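Local coordinates for ABC-type transport system, sugar-family extracellular solute-binding protein (Peptoclostridium difficile 630, PDB 6HNI) that binds tyrosine as the extracellular, lipid-attached substrate-binding protein of a probable ABC importer and also has adhesive properties, at residues A[164-167]-A[168-171]; A[171-174]-A[175-179]; A[91-94]-A[95-99]. The protein carries 1 engineered substitution. All coordinates share one frame; numbering follows the deposited sequence.

Contact 1 (A[164-167]-A[168-171]); sequences TSEV and NSKV. With TYR (tyrosine), chain B.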
ATOM      1  N   THR A 164       5.432 -13.858   0.625  1.00 15.04           N
ATOM      2  CA  THR A 164       6.363 -14.098   1.707  1.00 16.44           C
ATOM      3  C   THR A 164       7.658 -13.301   1.566  1.00 19.26           C
ATOM      4  O   THR A 164       8.407 -13.194   2.517  1.00 21.51           O
ATOM      5  CB  THR A 164       6.676 -15.596   1.851  1.00 18.40           C
ATOM      6  OG1 THR A 164       7.224 -16.077   0.630  1.00 22.16           O
ATOM      7  CG2 THR A 164       5.413 -16.368   2.167  1.00 20.51           C
ATOM      8  N   SER A 165       7.905 -12.749   0.378  1.00 17.65           N
ATOM      9  CA  SER A 165       9.050 -11.855   0.134  1.00 16.99           C
ATOM     10  C   SER A 165       8.870 -10.404   0.521  1.00 17.70           C
ATOM     11  O   SER A 165       9.843  -9.681   0.436  1.00 22.30           O
ATOM     12  CB  SER A 165       9.427 -11.865  -1.351  1.00 19.68           C
ATOM     13  OG  SER A 165       9.790 -13.157  -1.744  1.00 30.06           O
ATOM     14  N   GLU A 166       7.672  -9.967   0.874  1.00 16.36           N
ATOM     15  CA  GLU A 166       7.415  -8.580   1.247  1.00 16.20           C
ATOM     16  C   GLU A 166       7.404  -8.420   2.765  1.00 16.66           C
ATOM     17  O   GLU A 166       6.486  -8.905   3.467  1.00 16.53           O
ATOM     18  CB  GLU A 166       6.088  -8.105   0.619  1.00 18.46           C
ATOM     19  CG  GLU A 166       6.146  -7.893  -0.904  1.00 19.86           C
ATOM     20  CD  GLU A 166       4.818  -7.392  -1.524  1.00 17.01           C
ATOM     21  OE1 GLU A 166       4.216  -6.425  -0.965  1.00 15.83           O
ATOM     22  OE2 GLU A 166       4.373  -7.974  -2.575  1.00 18.60           O
ATOM     23  N   VAL A 167       8.376  -7.680   3.300  1.00 14.69           N
ATOM     24  CA  VAL A 167       8.418  -7.488   4.743  1.00 15.00           C
ATOM     25  C   VAL A 167       7.189  -6.737   5.239  1.00 12.67           C
ATOM     26  O   VAL A 167       6.691  -7.000   6.325  1.00 14.10           O
ATOM     27  CB  VAL A 167       9.734  -6.863   5.174  1.00 15.22           C
ATOM     28  CG1 VAL A 167       9.917  -5.422   4.629  1.00 16.45           C
ATOM     29  CG2 VAL A 167       9.854  -6.862   6.700  1.00 19.30           C
ATOM     30  N   ASN A 168       6.690  -5.810   4.425  1.00 13.17           N
ATOM     31  CA  ASN A 168       5.439  -5.128   4.727  1.00 13.89           C
ATOM     32  C   ASN A 168       4.274  -6.065   5.010  1.00 13.41           C
ATOM     33  O   ASN A 168       3.492  -5.839   5.936  1.00 14.95           O
ATOM     34  CB  ASN A 168       5.047  -4.113   3.642  1.00 14.74           C
ATOM     35  CG  ASN A 168       5.150  -4.688   2.222  1.00 13.77           C
ATOM     36  OD1 ASN A 168       6.280  -4.904   1.768  1.00 15.10           O
ATOM     37  ND2 ASN A 168       4.037  -4.881   1.528  1.00 16.36           N
ATOM     38  N   SER A 169       4.203  -7.140   4.233  1.00 13.47           N
ATOM     39  CA  SER A 169       3.143  -8.133   4.410  1.00 12.62           C
ATOM     40  C   SER A 169       3.365  -9.006   5.616  1.00 12.35           C
ATOM     41  O   SER A 169       2.399  -9.276   6.354  1.00 14.70           O
ATOM     42  CB  SER A 169       2.977  -8.941   3.139  1.00 16.56           C
ATOM     43  OG  SER A 169       2.611  -8.074   2.095  1.00 19.27           O
ATOM     44  N   LYS A 170       4.608  -9.397   5.858  1.00 13.19           N
ATOM     45  CA  LYS A 170       4.920 -10.221   7.020  1.00 15.66           C
ATOM     46  C   LYS A 170       4.497  -9.532   8.320  1.00 14.26           C
ATOM     47  O   LYS A 170       3.915 -10.137   9.204  1.00 15.83           O
ATOM     48  CB  LYS A 170       6.416 -10.565   7.059  1.00 19.91           C
ATOM     49  CG  LYS A 170       6.883 -11.365   8.254  1.00 28.08           C
ATOM     50  CD  LYS A 170       8.385 -11.240   8.517  1.00 36.50           C
ATOM     51  CE  LYS A 170       8.831 -12.077   9.717  1.00 45.00           C
ATOM     52  NZ  LYS A 170       8.215 -11.638  11.007  1.00 53.80           N
ATOM     53  N   VAL A 171       4.804  -8.228   8.442  1.00 14.82           N
ATOM     54  CA  VAL A 171       4.434  -7.492   9.620  1.00 14.52           C
ATOM     55  C   VAL A 171       2.910  -7.466   9.795  1.00 13.77           C
ATOM     56  O   VAL A 171       2.411  -7.640  10.913  1.00 14.49           O
ATOM     57  CB  VAL A 171       5.016  -6.034   9.556  1.00 17.18           C
ATOM     58  CG1 VAL A 171       4.452  -5.192  10.666  1.00 20.72           C
ATOM     59  CG2 VAL A 171       6.531  -6.065   9.618  1.00 19.48           C
TER
HETATM   60  N   TYR B 401       2.133  -1.093   1.891  1.00 10.93           N
HETATM   61  CA  TYR B 401       2.785  -1.563   0.657  1.00 10.93           C
HETATM   62  C   TYR B 401       4.295  -1.506   0.826  1.00 11.51           C
HETATM   63  O   TYR B 401       4.997  -1.711  -0.156  1.00 11.91           O
HETATM   64  CB  TYR B 401       2.233  -0.879  -0.610  1.00 10.40           C
HETATM   65  CG  TYR B 401       0.801  -1.213  -0.870  1.00  9.31           C
HETATM   66  CD1 TYR B 401       0.444  -2.547  -1.226  1.00 10.39           C
HETATM   67  CD2 TYR B 401      -0.224  -0.328  -0.721  1.00 11.24           C
HETATM   68  CE1 TYR B 401      -0.874  -2.888  -1.386  1.00 11.71           C
HETATM   69  CE2 TYR B 401      -1.553  -0.655  -0.882  1.00 10.99           C
HETATM   70  CZ  TYR B 401      -1.891  -1.987  -1.220  1.00 11.01           C
HETATM   71  OH  TYR B 401      -3.217  -2.338  -1.376  1.00 12.96           O
HETATM   72  OXT TYR B 401       4.780  -1.359   1.929  1.00 11.69           O
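Glu166 and Asn168 meet in a local contact at the N-terminal end of helix 167-183, where the loop leaving strand 157-163 turns into the helix beside the bound tyrosine. The side-chain amide ND2 of Asn168 donates to OE1 of Glu166 over 2.9 Å. The bond is nearly straight, 162° at the hydrogen; it uses the anti lone pair of OE1, and OE1 lies close to the plane of the Asn168 amide, although carboxylate and amide are turned 34° against each other. Asn168 CG lies between its backbone N and carbonyl carbon (chi1 48°), which folds the amide back toward Glu166. ND2 also donates to Thr216 O, so the short, flat amide is held in its rotation while CB of Asn168 lies 3.3 Å from OXT of the ligand tyrosine.

Glu166 occupies the N-cap position. Its carbonyl O receives Lys170 N at 3.1 Å, with a weak, bent bond from Ser169 N beside it, and Val171 N follows with a bond to Val167 O. This strand-loop-helix start is a ligand-binding edge of the periplasmic-binding-protein fold, in which two lobes close on the substrate. The buried carboxylate of Glu166 is well gripped, with Asn218 N also reaching OE1 and Asn163 ND2 and Leu219 N reaching OE2, donors that would probably stabilise its negative charge, while the small Ser169 beside it turns its hydroxyl to Asp217. Val167 CG2 lies 4.5 Å from Val171 CG2 one turn on, and the side chain of Val167 packs against Thr93 and Gln97 of helix 93-102.

Contact 2 (A[171-174]-A[175-179]); sequences VQVD and ALKEY
Two successive turns of helix 167-183, the helix of the beta-alpha-beta unit formed with strands 157-163 and 186-192, meet here through backbone bonds and the packing of Val173 with Lys177. Four i to i+4 bonds carry the turn: Ala175 N to Val171 O, Leu176 N to Gln172 O at 2.8 Å, Lys177 N to Val173 O at 2.9 Å, and Glu178 N to Asp174 O.

Among the side chains, CG1 of Val173 touches CD of Lys177 at 4.0 Å. The lysine chain comes across the valine obliquely. CG of Lys177 lies 3.5 Å from Val173 O; it stands anti to the carbonyl carbon of Lys177 (chi1 -68°), and a bend at chi3 of 81° turns the remaining chain onward. Lysine suits this position because its methylenes can lie over apolar neighbours while the ammonium group reaches a carboxylate. Asp174 OD1 remains 5.1 Å from Lys177 NZ, too far for a direct pair; instead Lys177 NZ forms a salt bridge with Glu189 of strand 186-192, and Asp174 OD2 is bridged to Lys170 NZ one turn earlier.

The apolar residues face the protein. Ala175 is small, and its CB lies 3.5 Å from Gln172 O. Val173 and Leu176 both pack on Val160 of strand 157-163, while Leu176 also meets Leu145 and Ala175 is small enough to rest on Val141, both of helix 141-145. Toward the cleft, Gln172 NE2 donates to Thr216 OG1 and Asn168 O, bringing a polar side chain to the vicinity of the bound tyrosine. Buried aliphatic residues on one side and charged ones on the other are typical of the amphipathic helix covering a parallel sheet in a Rossmann-like lobe.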
ATOM      1  N   VAL A 171       4.804  -8.228   8.442  1.00 14.82           N
ATOM      2  CA  VAL A 171       4.434  -7.492   9.620  1.00 14.52           C
ATOM      3  C   VAL A 171       2.910  -7.466   9.795  1.00 13.77           C
ATOM      4  O   VAL A 171       2.411  -7.640  10.913  1.00 14.49           O
ATOM      5  CB  VAL A 171       5.016  -6.034   9.556  1.00 17.18           C
ATOM      6  CG1 VAL A 171       4.452  -5.192  10.666  1.00 20.72           C
ATOM      7  CG2 VAL A 171       6.531  -6.065   9.618  1.00 19.48           C
ATOM      8  N   GLN A 172       2.161  -7.283   8.708  1.00 12.36           N
ATOM      9  CA  GLN A 172       0.726  -7.231   8.789  1.00 11.48           C
ATOM     10  C   GLN A 172       0.110  -8.624   9.135  1.00 12.30           C
ATOM     11  O   GLN A 172      -0.852  -8.669   9.903  1.00 12.76           O
ATOM     12  CB  GLN A 172       0.158  -6.735   7.470  1.00 10.95           C
ATOM     13  CG  GLN A 172       0.477  -5.222   7.243  1.00 11.04           C
ATOM     14  CD  GLN A 172       0.030  -4.733   5.882  1.00 11.99           C
ATOM     15  OE1 GLN A 172      -1.153  -4.563   5.615  1.00 12.17           O
ATOM     16  NE2 GLN A 172       1.011  -4.522   4.997  1.00 12.88           N
ATOM     17  N   VAL A 173       0.668  -9.690   8.563  1.00 11.59           N
ATOM     18  CA  VAL A 173       0.209 -11.057   8.923  1.00 12.07           C
ATOM     19  C   VAL A 173       0.449 -11.282  10.410  1.00 12.90           C
ATOM     20  O   VAL A 173      -0.422 -11.867  11.091  1.00 14.82           O
ATOM     21  CB  VAL A 173       0.866 -12.068   7.989  1.00 12.09           C
ATOM     22  CG1 VAL A 173       0.566 -13.514   8.478  1.00 13.06           C
ATOM     23  CG2 VAL A 173       0.379 -11.910   6.563  1.00 14.96           C
ATOM     24  N   ASP A 174       1.593 -10.881  10.944  1.00 13.70           N
ATOM     25  CA  ASP A 174       1.845 -11.052  12.399  1.00 15.81           C
ATOM     26  C   ASP A 174       0.790 -10.305  13.221  1.00 13.58           C
ATOM     27  O   ASP A 174       0.319 -10.815  14.249  1.00 15.81           O
ATOM     28  CB  ASP A 174       3.209 -10.533  12.802  1.00 17.39           C
ATOM     29  CG  ASP A 174       4.313 -11.405  12.369  1.00 25.16           C
ATOM     30  OD1 ASP A 174       4.069 -12.555  11.982  1.00 35.22           O
ATOM     31  OD2 ASP A 174       5.468 -10.937  12.414  1.00 37.18           O
ATOM     32  N   ALA A 175       0.483  -9.066  12.793  1.00 13.50           N
ATOM     33  CA  ALA A 175      -0.570  -8.258  13.444  1.00 13.23           C
ATOM     34  C   ALA A 175      -1.935  -8.931  13.383  1.00 13.25           C
ATOM     35  O   ALA A 175      -2.678  -8.911  14.378  1.00 14.57           O
ATOM     36  CB  ALA A 175      -0.627  -6.859  12.880  1.00 14.23           C
ATOM     37  N   LEU A 176      -2.252  -9.519  12.228  1.00 12.40           N
ATOM     38  CA  LEU A 176      -3.494 -10.250  12.087  1.00 13.26           C
ATOM     39  C   LEU A 176      -3.583 -11.428  13.054  1.00 13.44           C
ATOM     40  O   LEU A 176      -4.624 -11.660  13.708  1.00 14.18           O
ATOM     41  CB  LEU A 176      -3.638 -10.743  10.658  1.00 13.65           C
ATOM     42  CG  LEU A 176      -4.864 -11.549  10.354  1.00 15.57           C
ATOM     43  CD1 LEU A 176      -6.126 -10.790  10.597  1.00 18.08           C
ATOM     44  CD2 LEU A 176      -4.834 -11.987   8.908  1.00 17.43           C
ATOM     45  N   LYS A 177      -2.491 -12.180  13.146  1.00 13.71           N
ATOM     46  CA  LYS A 177      -2.466 -13.328  14.068  1.00 14.06           C
ATOM     47  C   LYS A 177      -2.560 -12.879  15.508  1.00 14.73           C
ATOM     48  O   LYS A 177      -3.201 -13.558  16.323  1.00 16.57           O
ATOM     49  CB  LYS A 177      -1.248 -14.196  13.850  1.00 16.61           C
ATOM     50  CG  LYS A 177      -1.259 -14.928  12.521  1.00 17.86           C
ATOM     51  CD  LYS A 177       0.104 -15.351  12.051  1.00 24.37           C
ATOM     52  CE  LYS A 177       0.604 -16.611  12.669  1.00 30.35           C
ATOM     53  NZ  LYS A 177       1.767 -17.090  11.853  1.00 35.66           N
ATOM     54  N   GLU A 178      -1.935 -11.752  15.868  1.00 16.41           N
ATOM     55  CA  GLU A 178      -2.050 -11.248  17.216  1.00 17.57           C
ATOM     56  C   GLU A 178      -3.494 -10.851  17.544  1.00 16.25           C
ATOM     57  O   GLU A 178      -4.032 -11.225  18.617  1.00 18.67           O
ATOM     58  CB  GLU A 178      -1.107 -10.045  17.419  1.00 19.04           C
ATOM     59  CG  GLU A 178      -1.200  -9.396  18.782  1.00 28.51           C
ATOM     60  CD  GLU A 178      -0.511 -10.202  19.876  1.00 37.90           C
ATOM     61  OE1 GLU A 178      -0.018 -11.337  19.608  1.00 49.94           O
ATOM     62  OE2 GLU A 178      -0.462  -9.690  21.017  1.00 65.18           O
ATOM     63  N   TYR A 179      -4.140 -10.134  16.639  1.00 15.86           N
ATOM     64  CA  TYR A 179      -5.535  -9.780  16.807  1.00 15.90           C
ATOM     65  C   TYR A 179      -6.416 -11.031  16.958  1.00 15.37           C
ATOM     66  O   TYR A 179      -7.286 -11.093  17.824  1.00 17.38           O
ATOM     67  CB  TYR A 179      -6.020  -8.945  15.631  1.00 16.41           C
ATOM     68  CG  TYR A 179      -7.455  -8.467  15.696  1.00 16.86           C
ATOM     69  CD1 TYR A 179      -8.483  -9.299  15.319  1.00 19.60           C
ATOM     70  CD2 TYR A 179      -7.776  -7.166  16.058  1.00 19.76           C
ATOM     71  CE1 TYR A 179      -9.781  -8.878  15.336  1.00 22.75           C
ATOM     72  CE2 TYR A 179      -9.083  -6.742  16.080  1.00 21.94           C
ATOM     73  CZ  TYR A 179     -10.085  -7.612  15.714  1.00 25.37           C
ATOM     74  OH  TYR A 179     -11.401  -7.254  15.730  1.00 30.23           O
TER

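Contact 3 (A[91-94]-A[95-99]); sequences ISTP and SAQAA. With TYR (tyrosine), chain B.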
ATOM      1  N   ILE A  91       7.997   4.719  -4.205  1.00  9.88           N
ATOM      2  CA  ILE A  91       6.633   4.380  -3.936  1.00  9.55           C
ATOM      3  C   ILE A  91       6.593   2.850  -3.796  1.00  9.92           C
ATOM      4  O   ILE A  91       6.742   2.158  -4.797  1.00 12.01           O
ATOM      5  CB  ILE A  91       5.691   4.839  -5.068  1.00 10.23           C
ATOM      6  CG1 ILE A  91       5.798   6.379  -5.289  1.00 11.85           C
ATOM      7  CG2 ILE A  91       4.263   4.413  -4.826  1.00 10.19           C
ATOM      8  CD1 ILE A  91       5.083   6.769  -6.549  1.00 13.80           C
ATOM      9  N   SER A  92       6.317   2.450  -2.551  1.00  9.96           N
ATOM     10  CA  SER A  92       6.276   1.028  -2.048  1.00 10.12           C
ATOM     11  C   SER A  92       7.561   0.647  -1.370  1.00 10.93           C
ATOM     12  O   SER A  92       8.659   1.137  -1.652  1.00 12.49           O
ATOM     13  CB  SER A  92       5.944  -0.002  -3.137  1.00 11.59           C
ATOM     14  OG  SER A  92       7.100  -0.358  -3.868  1.00 12.86           O
ATOM     15  N   THR A  93       7.443  -0.429  -0.531  1.00 11.17           N
ATOM     16  CA  THR A  93       8.574  -0.972   0.178  1.00 11.19           C
ATOM     17  C   THR A  93       9.667  -1.475  -0.765  1.00 11.72           C
ATOM     18  O   THR A  93      10.825  -1.165  -0.581  1.00 12.76           O
ATOM     19  CB  THR A  93       8.157  -1.980   1.257  1.00 11.29           C
ATOM     20  OG1 THR A  93       7.374  -1.340   2.244  1.00 12.58           O
ATOM     21  CG2 THR A  93       9.345  -2.642   1.905  1.00 13.66           C
ATOM     22  N   PRO A  94       9.323  -2.371  -1.722  1.00 12.22           N
ATOM     23  CA  PRO A  94      10.378  -2.815  -2.640  1.00 12.62           C
ATOM     24  C   PRO A  94      11.125  -1.694  -3.389  1.00 12.01           C
ATOM     25  O   PRO A  94      12.368  -1.744  -3.517  1.00 12.71           O
ATOM     26  CB  PRO A  94       9.650  -3.803  -3.577  1.00 13.55           C
ATOM     27  CG  PRO A  94       8.441  -4.226  -2.806  1.00 14.52           C
ATOM     28  CD  PRO A  94       8.035  -2.982  -2.044  1.00 11.94           C
ATOM     29  N   SER A  95      10.371  -0.688  -3.843  1.00 11.38           N
ATOM     30  CA  SER A  95      11.040   0.398  -4.557  1.00 10.26           C
ATOM     31  C   SER A  95      11.952   1.232  -3.637  1.00 10.46           C
ATOM     32  O   SER A  95      13.048   1.598  -4.033  1.00 11.74           O
ATOM     33  CB  SER A  95       9.966   1.270  -5.191  1.00 11.57           C
ATOM     34  OG  SER A  95       9.142   0.574  -6.130  1.00 12.31           O
ATOM     35  N   ALA A  96      11.487   1.444  -2.406  1.00 10.34           N
ATOM     36  CA  ALA A  96      12.261   2.157  -1.398  1.00 10.36           C
ATOM     37  C   ALA A  96      13.508   1.433  -0.968  1.00  9.89           C
ATOM     38  O   ALA A  96      14.564   2.001  -0.779  1.00 11.98           O
ATOM     39  CB  ALA A  96      11.389   2.505  -0.216  1.00 11.15           C
ATOM     40  N   GLN A  97      13.356   0.104  -0.752  1.00 10.58           N
ATOM     41  CA  GLN A  97      14.513  -0.691  -0.370  1.00 10.45           C
ATOM     42  C   GLN A  97      15.596  -0.677  -1.448  1.00 10.64           C
ATOM     43  O   GLN A  97      16.795  -0.562  -1.126  1.00 12.55           O
ATOM     44  CB  GLN A  97      14.122  -2.149  -0.019  1.00 10.44           C
ATOM     45  CG  GLN A  97      13.378  -2.215   1.270  1.00 11.08           C
ATOM     46  CD  GLN A  97      13.019  -3.666   1.620  1.00 12.89           C
ATOM     47  OE1 GLN A  97      12.413  -4.366   0.790  1.00 17.42           O
ATOM     48  NE2 GLN A  97      13.306  -4.056   2.855  1.00 15.57           N
ATOM     49  N   ALA A  98      15.166  -0.754  -2.699  1.00 10.89           N
ATOM     50  CA  ALA A  98      16.104  -0.669  -3.805  1.00 10.98           C
ATOM     51  C   ALA A  98      16.838   0.701  -3.858  1.00 10.84           C
ATOM     52  O   ALA A  98      18.011   0.744  -4.081  1.00 12.27           O
ATOM     53  CB  ALA A  98      15.426  -0.944  -5.111  1.00 12.88           C
ATOM     54  N   ALA A  99      16.061   1.780  -3.698  1.00 10.79           N
ATOM     55  CA  ALA A  99      16.627   3.149  -3.710  1.00 10.73           C
ATOM     56  C   ALA A  99      17.673   3.264  -2.593  1.00 11.29           C
ATOM     57  O   ALA A  99      18.784   3.736  -2.818  1.00 12.76           O
ATOM     58  CB  ALA A  99      15.508   4.137  -3.527  1.00 12.69           C
TER
HETATM   59  N   TYR B 401       2.133  -1.093   1.891  1.00 10.93           N
HETATM   60  CA  TYR B 401       2.785  -1.563   0.657  1.00 10.93           C
HETATM   61  C   TYR B 401       4.295  -1.506   0.826  1.00 11.51           C
HETATM   62  O   TYR B 401       4.997  -1.711  -0.156  1.00 11.91           O
HETATM   63  CB  TYR B 401       2.233  -0.879  -0.610  1.00 10.40           C
HETATM   64  CG  TYR B 401       0.801  -1.213  -0.870  1.00  9.31           C
HETATM   65  CD1 TYR B 401       0.444  -2.547  -1.226  1.00 10.39           C
HETATM   66  CD2 TYR B 401      -0.224  -0.328  -0.721  1.00 11.24           C
HETATM   67  CE1 TYR B 401      -0.874  -2.888  -1.386  1.00 11.71           C
HETATM   68  CE2 TYR B 401      -1.553  -0.655  -0.882  1.00 10.99           C
HETATM   69  CZ  TYR B 401      -1.891  -1.987  -1.220  1.00 11.01           C
HETATM   70  OH  TYR B 401      -3.217  -2.338  -1.376  1.00 12.96           O
HETATM   71  OXT TYR B 401       4.780  -1.359   1.929  1.00 11.69           O
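Backbone bonds dominate the first turn of helix 93-102, where Ala96 N reaches Ser92 O at 2.9 Å, Gln97 N reaches Thr93 O at 2.8 Å and Ala98 N reaches Pro94 O. Proline fits this first turn because its nitrogen, which has no hydrogen to give, needs no acceptor there.

Among the hydroxyls, Ser95 OG lies 3.2 Å from Ile91 O and also 3.2 Å from OG of Ser92, the N-cap residue; small side chains probably suit this tight turn from strand 87-91 into the helix.

Ligand bonds come next. Thr93 N donates to carboxylate O of the bound tyrosine at 2.8 Å in an almost linear bond (176°), while Thr93 OG1 donates to OXT at 2.6 Å. A chi1 of -63° puts OG1 beside the backbone N, where both can reach the carboxylate. The helix dipole would probably help to hold the anion. This strand-to-helix junction, at the C-terminal end of a parallel strand, is consistent with the binding sites of other periplasmic-binding-protein folds.

In side-chain packing, Thr93 CG2 meets OE1 of Gln97 at 3.7 Å, and Ala96 packs on Ile110 of strand 108-113. A separate polar link joins Gln97 NE2 to Ala119 O.

In the fold
From the N terminus, contact 3 comes first: it closes the turn from strand 87-91 into helix 93-102, in the lobe built on the five-stranded parallel sheet. Later in the chain, contact 1 does the same after strand 157-163 in the other lobe, and contact 2 continues it along helix 167-183, sharing Val171. None nests in or crosses another; contact 3 is in series with the other two. Contacts 1 and 3, whose centres lie about 13 Å apart, meet across the cleft through Val167, Asn168, Thr93 and Gln97, with the ligand tyrosine touching both, so the closed lobes join there. Contact 2 lies within the helix, whose apolar side rests on strand 157-163 of that lobe's sheet.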